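Local coordinates for hypothetical protein PH1320 (Pyrococcus horikoshii, PDB 2E87) that binds GDP through an Obg-type G domain and is probably a GTP-binding protein of the NOG1 kind, though its cellular role is unknown, at residues E80-L85 with E155-L160; D159-D164 with S196-T201; M8-T13 with Y149-R154. All coordinates share one frame; numbering follows the deposited sequence.

Contact 1 (E80-L85 with E155-L160); sequences ELVDVL and EVLKDL. With SO4 (sulfate ion), chain C.
The helical segment 80-85 lies beside the chain leaving helix 144-156, with the CA atoms of Leu85 and Leu157 7.0 Å apart, so that side chains rather than backbones meet. Inside the NOG1 N-terminal helical domain, this is apolar packing of helix 76-86 against the C-terminal part of helix 144-156 and the chain that follows. Leu81 and Leu85 stand one turn apart on helix 76-86, and the i, i+4 spacing presents them as a pair. Leu160, just past the other helix, sends its CD2 methyl to both: it reaches 3.7 Å from CD1 of Leu85, the two side chains crossing obliquely, and 3.9 Å from CB of Leu81. Leu85 does most of the work. It leaves its backbone toward the other segment, so CB meets CG1 of Val156 at 3.8 Å, while chi1 (-63°) and an anti chi2 place CD1 near Leu157 and Leu160. Val82 comes in more loosely, its CG2 resting against the terminal methyls of Leu157 and Leu160. Branched aliphatic residues suit this place because they offer several methyls and no polar group to satisfy; no hydrogen bond crosses between the segments. Pro198 also packs on Leu85, and Pro161 on Leu81, carrying the apolar layer toward the G domain. The chain turns tightly after Val156, whose O accepts the N-H of Asp159, and this brings Leu160 round to the buried side. Lys158 leaves the backbone away from segment 80-85, on the exposed side. Its extended chain meets Glu155, bent at chi2 (58°), in a salt bridge, NZ lying 2.9 Å from Glu155 OE2 and above the carboxylate plane. Lys158 NZ also donates to O4 and O1 of a sulfate, the latter at 2.7 Å.

Contact 2 (D159-D164 with S196-T201); sequences DLPVVD and SYPFTT
The loop between strands 193-195 and 204-211 of the G domain carries the sequence Tyr-Pro-Phe-Thr-Thr, which matches the switch I (G2) sequence of Obg-type GTPases, and here its start leans on the linker that leads from the helical domain. Pro161 is the linker's main contributor. Its ring lies beside the carbonyl of Ser196, whose O is 3.1 Å from Pro161 CA and also close to CB and CG, a tight fit between a polar atom and the weakly polarised C-H groups of a proline. The same CG reaches CD1 of Tyr197 at 3.7 Å, meeting the phenol ring obliquely, and lies 4.1 Å from CD of Pro198. Proline suits this place because its ring offers an apolar CB-CG edge to Tyr197 and Pro198 while its phi is fixed. Tyr197, with CG anti to its backbone N (chi1 -156°), leaves its backbone away from the linker and is buried, its hydroxyl hydrogen-bonded to Ala239 O. No direct hydrogen bond joins the segments. A single water does so instead, accepting from Val162 N at 2.8 Å and from Ser196 N at 3.2 Å, near the more exposed edge where Ser196 CB also lies against Asp159 O. From Tyr197 to Thr200 the loop folds into a type II turn: Pro198 supplies the fixed phi of the first corner, and Phe199 takes the positive phi (71°) of the second. Thr200 OG1 donates to Tyr197 O at 2.7 Å, in the carbonyl plane on a lone pair, bracing this turn within the Tyr-Pro-Phe-Thr-Thr signature of the Obg family.

Contact 3 (M8-T13 with Y149-R154); sequences MPTVLT and YLNKAR. With SO4 (sulfate ion), chain C.
Ahead of helix 14-30, the extended segment 8-13 runs along helix 144-156 at the edge of the NOG1 N-terminal helical bundle, tightly packed on its inner side and polar on the outer one. Inside, Met8, modelled as selenomethionine, slides along Arg154 in the opposite direction. Its flexible thioether-type chain bends at chi3 (36°) and presses the CE methyl onto the base of the arginine, 3.1 Å from Arg154 CA, shorter than normal van der Waals contact and so strained or imprecisely placed. Val11 likewise faces the helix and sets CG2 against Leu150 CB at 4.1 Å, a beta-branched residue at ease in an extended backbone. Outside, the long aliphatic stem of Arg154, extended from CG to NE, carries the guanidinium past the loop. NE makes a weak bond to Met8 O at 2.9 Å, the angle at hydrogen being only 123°, while Thr10 OG1 sits over one face of the group. A sulfate, probably from the crystallisation liquor, lies beside it, its O3 2.7 Å from Arg154 NH2. Lys158 binds the same ion, whose charge probably eases the repulsion between the two cations. Asn151 pins the loop between these zones: the N-H of Val11 donates a hydrogen bond to Asn151 OD1 at 3.0 Å, fairly straight at 157°, with the donor above the carbonyl plane.

In the fold
From the N terminus, segment 8-13 comes first and pairs with 149-154, so contact 3 closes a long, mostly helical excursion. Contact 1 opens inside that loop, at 80-85, but closes beyond it, at 155-160; the two therefore cross, both using helix 144-156, and Met8 CE touches Leu157 CD1 between them. Contact 2 starts on Asp159 and Leu160, where contact 1 ends, and follows contact 3 in series. It closes a shorter loop containing strand 169-173, helix 180-187 and strand 193-195. Contacts 1 and 2 touch directly: Leu81 on Pro161 ties helix 76-86 to the linker, while Val84 on Phe199 and Leu85 on Pro198 join the helical bundle to the G domain.

Contact 1 (E80-L85 with E155-L160)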
# COMPACT_ATOMS: atom_id res chain seq x y z
N GLU A 80 -1.39 6.48 -0.63
CA GLU A 80 -0.43 7.29 -1.36
C GLU A 80 0.58 6.41 -2.12
O GLU A 80 0.82 6.62 -3.31
CB GLU A 80 0.27 8.23 -0.37
CG GLU A 80 0.71 9.53 -0.95
CD GLU A 80 -0.40 10.25 -1.68
OE1 GLU A 80 -1.54 10.30 -1.19
OE2 GLU A 80 -0.12 10.80 -2.76
N LEU A 81 1.16 5.41 -1.47
CA LEU A 81 2.11 4.59 -2.18
C LEU A 81 1.46 3.70 -3.23
O LEU A 81 2.08 3.40 -4.25
CB LEU A 81 2.96 3.77 -1.21
CG LEU A 81 3.87 4.60 -0.31
CD1 LEU A 81 4.78 3.67 0.42
CD2 LEU A 81 4.70 5.56 -1.11
N VAL A 82 0.23 3.26 -3.00
CA VAL A 82 -0.48 2.45 -3.99
C VAL A 82 -0.61 3.29 -5.27
O VAL A 82 -0.39 2.80 -6.38
CB VAL A 82 -1.91 2.07 -3.50
CG1 VAL A 82 -2.79 1.66 -4.70
CG2 VAL A 82 -1.83 0.93 -2.49
N ASP A 83 -0.97 4.55 -5.09
CA ASP A 83 -1.13 5.47 -6.20
C ASP A 83 0.21 5.61 -6.91
O ASP A 83 0.28 5.60 -8.13
CB ASP A 83 -1.61 6.82 -5.67
CG ASP A 83 -1.96 7.81 -6.79
OD1 ASP A 83 -2.05 9.01 -6.49
OD2 ASP A 83 -2.16 7.39 -7.95
N VAL A 84 1.29 5.72 -6.14
CA VAL A 84 2.61 5.87 -6.73
C VAL A 84 3.01 4.66 -7.55
O VAL A 84 3.58 4.80 -8.62
CB VAL A 84 3.70 6.11 -5.66
CG1 VAL A 84 5.07 5.72 -6.19
CG2 VAL A 84 3.71 7.56 -5.26
N LEU A 85 2.72 3.47 -7.05
CA LEU A 85 3.12 2.25 -7.73
C LEU A 85 2.28 1.77 -8.91
O LEU A 85 2.82 1.21 -9.87
CB LEU A 85 3.20 1.10 -6.71
CG LEU A 85 4.24 1.22 -5.60
CD1 LEU A 85 4.17 0.02 -4.68
CD2 LEU A 85 5.62 1.32 -6.22
N GLU A 155 1.55 -7.86 -8.69
CA GLU A 155 2.93 -8.22 -8.48
C GLU A 155 3.72 -7.03 -7.95
O GLU A 155 4.53 -7.17 -7.05
CB GLU A 155 3.54 -8.73 -9.79
CG GLU A 155 4.70 -9.70 -9.62
CD GLU A 155 4.32 -10.94 -8.82
OE1 GLU A 155 3.33 -11.62 -9.17
OE2 GLU A 155 5.02 -11.25 -7.84
N VAL A 156 3.47 -5.86 -8.52
CA VAL A 156 4.17 -4.64 -8.11
C VAL A 156 3.85 -4.24 -6.67
O VAL A 156 4.72 -3.74 -5.96
CB VAL A 156 3.80 -3.42 -9.01
CG1 VAL A 156 4.31 -2.14 -8.38
CG2 VAL A 156 4.40 -3.58 -10.40
N LEU A 157 2.61 -4.46 -6.26
CA LEU A 157 2.19 -4.06 -4.92
C LEU A 157 2.83 -4.86 -3.80
O LEU A 157 2.75 -4.46 -2.63
CB LEU A 157 0.67 -4.12 -4.82
CG LEU A 157 -0.03 -3.02 -5.62
CD1 LEU A 157 -1.53 -3.23 -5.55
CD2 LEU A 157 0.35 -1.65 -5.09
N LYS A 158 3.48 -5.96 -4.15
CA LYS A 158 4.16 -6.79 -3.17
C LYS A 158 5.32 -6.00 -2.56
O LYS A 158 5.77 -6.31 -1.46
CB LYS A 158 4.69 -8.07 -3.83
CG LYS A 158 3.61 -9.03 -4.26
CD LYS A 158 4.21 -10.31 -4.81
CE LYS A 158 3.14 -11.36 -5.00
NZ LYS A 158 3.67 -12.58 -5.66
N ASP A 159 5.79 -4.97 -3.27
CA ASP A 159 6.89 -4.15 -2.78
C ASP A 159 6.47 -3.00 -1.89
O ASP A 159 7.24 -2.06 -1.68
CB ASP A 159 7.70 -3.58 -3.94
CG ASP A 159 8.31 -4.64 -4.82
OD1 ASP A 159 8.85 -5.63 -4.27
OD2 ASP A 159 8.25 -4.48 -6.06
N LEU A 160 5.25 -3.02 -1.36
CA LEU A 160 4.85 -1.93 -0.48
C LEU A 160 5.72 -2.00 0.76
O LEU A 160 6.05 -3.08 1.24
CB LEU A 160 3.39 -2.05 -0.07
CG LEU A 160 2.37 -1.57 -1.10
CD1 LEU A 160 0.97 -1.90 -0.60
CD2 LEU A 160 2.54 -0.08 -1.35
S SO4 C . 2.48 -15.52 -6.62
O1 SO4 C . 2.91 -15.15 -5.19
O2 SO4 C . 3.08 -16.85 -7.06
O3 SO4 C . 0.95 -15.68 -6.57
O4 SO4 C . 2.98 -14.44 -7.59

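Contact 2 (D159-D164 with S196-T201)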
# COMPACT_ATOMS: atom_id res chain seq x y z
N ASP A 159 5.79 -4.97 -3.27
CA ASP A 159 6.89 -4.15 -2.78
C ASP A 159 6.47 -3.00 -1.89
O ASP A 159 7.24 -2.06 -1.68
CB ASP A 159 7.70 -3.58 -3.94
CG ASP A 159 8.31 -4.64 -4.82
OD1 ASP A 159 8.85 -5.63 -4.27
OD2 ASP A 159 8.25 -4.48 -6.06
N LEU A 160 5.25 -3.02 -1.36
CA LEU A 160 4.85 -1.93 -0.48
C LEU A 160 5.72 -2.00 0.76
O LEU A 160 6.05 -3.08 1.24
CB LEU A 160 3.39 -2.05 -0.07
CG LEU A 160 2.37 -1.57 -1.10
CD1 LEU A 160 0.97 -1.90 -0.60
CD2 LEU A 160 2.54 -0.08 -1.35
N PRO A 161 6.10 -0.85 1.30
CA PRO A 161 6.93 -0.82 2.51
C PRO A 161 6.23 -1.58 3.63
O PRO A 161 5.10 -1.24 3.98
CB PRO A 161 7.00 0.66 2.84
CG PRO A 161 6.73 1.34 1.55
CD PRO A 161 5.68 0.51 0.91
N VAL A 162 6.89 -2.59 4.19
CA VAL A 162 6.33 -3.36 5.30
C VAL A 162 6.66 -2.62 6.62
O VAL A 162 7.75 -2.79 7.17
CB VAL A 162 6.94 -4.78 5.36
CG1 VAL A 162 6.61 -5.46 6.69
CG2 VAL A 162 6.42 -5.62 4.20
N VAL A 163 5.74 -1.80 7.10
CA VAL A 163 5.95 -1.05 8.34
C VAL A 163 4.68 -0.94 9.18
O VAL A 163 3.57 -1.15 8.67
CB VAL A 163 6.45 0.38 8.06
CG1 VAL A 163 7.83 0.33 7.50
CG2 VAL A 163 5.53 1.06 7.08
N ASP A 164 4.85 -0.62 10.45
CA ASP A 164 3.71 -0.50 11.36
C ASP A 164 3.02 0.82 11.10
O ASP A 164 3.64 1.88 11.14
CB ASP A 164 4.18 -0.57 12.82
CG ASP A 164 3.04 -0.85 13.79
OD1 ASP A 164 2.06 -0.07 13.80
OD2 ASP A 164 3.11 -1.85 14.54
N SER A 196 11.08 -2.08 1.97
CA SER A 196 11.23 -1.66 0.59
C SER A 196 10.57 -0.31 0.47
O SER A 196 9.58 -0.06 1.14
CB SER A 196 10.54 -2.65 -0.34
OG SER A 196 11.25 -3.87 -0.39
N TYR A 197 11.12 0.57 -0.35
CA TYR A 197 10.48 1.86 -0.50
C TYR A 197 10.64 2.37 -1.92
O TYR A 197 11.75 2.40 -2.47
CB TYR A 197 11.04 2.86 0.48
CG TYR A 197 10.07 3.97 0.77
CD1 TYR A 197 9.27 3.95 1.92
CD2 TYR A 197 9.94 5.04 -0.11
CE1 TYR A 197 8.35 4.98 2.17
CE2 TYR A 197 9.04 6.07 0.13
CZ TYR A 197 8.26 6.04 1.27
OH TYR A 197 7.42 7.10 1.50
N PRO A 198 9.53 2.79 -2.55
CA PRO A 198 9.57 3.31 -3.92
C PRO A 198 10.64 4.39 -4.12
O PRO A 198 10.76 5.31 -3.31
CB PRO A 198 8.16 3.84 -4.12
CG PRO A 198 7.35 2.86 -3.31
CD PRO A 198 8.15 2.76 -2.04
N PHE A 199 11.41 4.27 -5.19
CA PHE A 199 12.47 5.23 -5.53
C PHE A 199 13.71 5.22 -4.63
O PHE A 199 14.44 6.21 -4.55
CB PHE A 199 11.90 6.66 -5.59
CG PHE A 199 10.82 6.82 -6.60
CD1 PHE A 199 9.51 6.49 -6.29
CD2 PHE A 199 11.11 7.22 -7.90
CE1 PHE A 199 8.51 6.56 -7.25
CE2 PHE A 199 10.13 7.29 -8.87
CZ PHE A 199 8.82 6.95 -8.55
N THR A 200 13.94 4.12 -3.94
CA THR A 200 15.13 4.03 -3.11
C THR A 200 15.95 2.88 -3.67
O THR A 200 15.41 1.95 -4.28
CB THR A 200 14.84 3.75 -1.61
OG1 THR A 200 14.25 2.45 -1.47
CG2 THR A 200 13.93 4.82 -1.03
N THR A 201 17.25 2.98 -3.47
CA THR A 201 18.19 1.97 -3.95
C THR A 201 18.06 0.69 -3.14
O THR A 201 17.69 -0.36 -3.68
CB THR A 201 19.64 2.51 -3.85
OG1 THR A 201 19.89 3.00 -2.52
CG2 THR A 201 19.85 3.66 -4.84
O HOH W 1 9.03 -4.14 3.19

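Contact 3 (M8-T13 with Y149-R154)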
# COMPACT_ATOMS: atom_id res chain seq x y z
N MSE A 8 -4.73 -10.61 -2.35
CA MSE A 8 -5.21 -10.40 -3.72
C MSE A 8 -4.77 -11.58 -4.60
O MSE A 8 -3.58 -11.84 -4.79
CB MSE A 8 -4.69 -9.07 -4.28
CG MSE A 8 -5.18 -8.76 -5.69
SE MSE A 8 -4.53 -7.07 -6.43
CE MSE A 8 -2.76 -7.09 -5.68
N PRO A 9 -5.74 -12.30 -5.14
CA PRO A 9 -5.53 -13.47 -5.99
C PRO A 9 -5.00 -13.16 -7.38
O PRO A 9 -5.10 -12.03 -7.88
CB PRO A 9 -6.92 -14.08 -6.05
CG PRO A 9 -7.78 -12.85 -6.15
CD PRO A 9 -7.16 -11.90 -5.13
N THR A 10 -4.43 -14.17 -8.01
CA THR A 10 -3.93 -14.00 -9.35
C THR A 10 -5.20 -13.88 -10.21
O THR A 10 -6.14 -14.65 -10.04
CB THR A 10 -3.09 -15.22 -9.76
OG1 THR A 10 -1.84 -15.19 -9.04
CG2 THR A 10 -2.81 -15.21 -11.25
N VAL A 11 -5.22 -12.89 -11.08
CA VAL A 11 -6.36 -12.65 -11.95
C VAL A 11 -6.21 -13.44 -13.25
O VAL A 11 -5.20 -13.31 -13.93
CB VAL A 11 -6.48 -11.16 -12.31
CG1 VAL A 11 -7.57 -10.96 -13.31
CG2 VAL A 11 -6.75 -10.35 -11.07
N LEU A 12 -7.20 -14.26 -13.57
CA LEU A 12 -7.17 -15.02 -14.81
C LEU A 12 -7.38 -14.10 -16.02
O LEU A 12 -8.09 -13.10 -15.92
CB LEU A 12 -8.26 -16.09 -14.80
CG LEU A 12 -8.11 -17.30 -13.87
CD1 LEU A 12 -9.05 -18.42 -14.34
CD2 LEU A 12 -6.69 -17.82 -13.90
N THR A 13 -6.76 -14.42 -17.15
CA THR A 13 -6.95 -13.60 -18.36
C THR A 13 -8.30 -13.94 -18.98
O THR A 13 -8.90 -14.98 -18.67
CB THR A 13 -5.84 -13.85 -19.43
OG1 THR A 13 -5.93 -15.19 -19.92
CG2 THR A 13 -4.46 -13.64 -18.82
N TYR A 149 -3.73 -5.91 -16.53
CA TYR A 149 -3.15 -4.85 -15.72
C TYR A 149 -3.29 -5.19 -14.22
O TYR A 149 -2.34 -5.00 -13.46
CB TYR A 149 -3.84 -3.52 -16.00
CG TYR A 149 -3.74 -2.53 -14.85
CD1 TYR A 149 -2.58 -1.78 -14.63
CD2 TYR A 149 -4.81 -2.36 -13.95
CE1 TYR A 149 -2.48 -0.88 -13.55
CE2 TYR A 149 -4.73 -1.47 -12.87
CZ TYR A 149 -3.56 -0.74 -12.68
OH TYR A 149 -3.48 0.10 -11.59
N LEU A 150 -4.45 -5.67 -13.79
CA LEU A 150 -4.63 -6.00 -12.38
C LEU A 150 -3.65 -7.07 -11.91
O LEU A 150 -3.23 -7.08 -10.76
CB LEU A 150 -6.07 -6.47 -12.11
CG LEU A 150 -7.08 -5.34 -12.08
CD1 LEU A 150 -8.48 -5.90 -12.06
CD2 LEU A 150 -6.84 -4.45 -10.86
N ASN A 151 -3.26 -7.95 -12.81
CA ASN A 151 -2.34 -8.99 -12.43
C ASN A 151 -0.93 -8.46 -12.24
O ASN A 151 -0.18 -8.96 -11.40
CB ASN A 151 -2.38 -10.11 -13.45
CG ASN A 151 -2.18 -11.46 -12.83
OD1 ASN A 151 -2.58 -11.68 -11.68
ND2 ASN A 151 -1.60 -12.38 -13.57
N LYS A 152 -0.58 -7.43 -13.02
CA LYS A 152 0.73 -6.78 -12.95
C LYS A 152 0.76 -5.83 -11.75
O LYS A 152 1.78 -5.69 -11.08
CB LYS A 152 1.03 -5.99 -14.23
CG LYS A 152 1.24 -6.82 -15.50
CD LYS A 152 1.20 -5.93 -16.73
CE LYS A 152 1.10 -6.72 -18.02
NZ LYS A 152 0.72 -5.85 -19.18
N ALA A 153 -0.34 -5.14 -11.49
CA ALA A 153 -0.38 -4.23 -10.35
C ALA A 153 -0.23 -5.09 -9.09
O ALA A 153 0.35 -4.65 -8.09
CB ALA A 153 -1.69 -3.48 -10.32
N ARG A 154 -0.74 -6.32 -9.16
CA ARG A 154 -0.70 -7.26 -8.04
C ARG A 154 0.73 -7.61 -7.67
O ARG A 154 1.10 -7.65 -6.50
CB ARG A 154 -1.45 -8.53 -8.41
CG ARG A 154 -1.28 -9.66 -7.41
CD ARG A 154 -1.94 -10.92 -7.93
NE ARG A 154 -1.78 -12.05 -7.02
CZ ARG A 154 -0.61 -12.55 -6.64
NH1 ARG A 154 0.52 -12.01 -7.08
NH2 ARG A 154 -0.56 -13.58 -5.82
S SO4 C . 2.48 -15.52 -6.62
O1 SO4 C . 2.91 -15.15 -5.19
O2 SO4 C . 3.08 -16.85 -7.06
O3 SO4 C . 0.95 -15.68 -6.57
O4 SO4 C . 2.98 -14.44 -7.59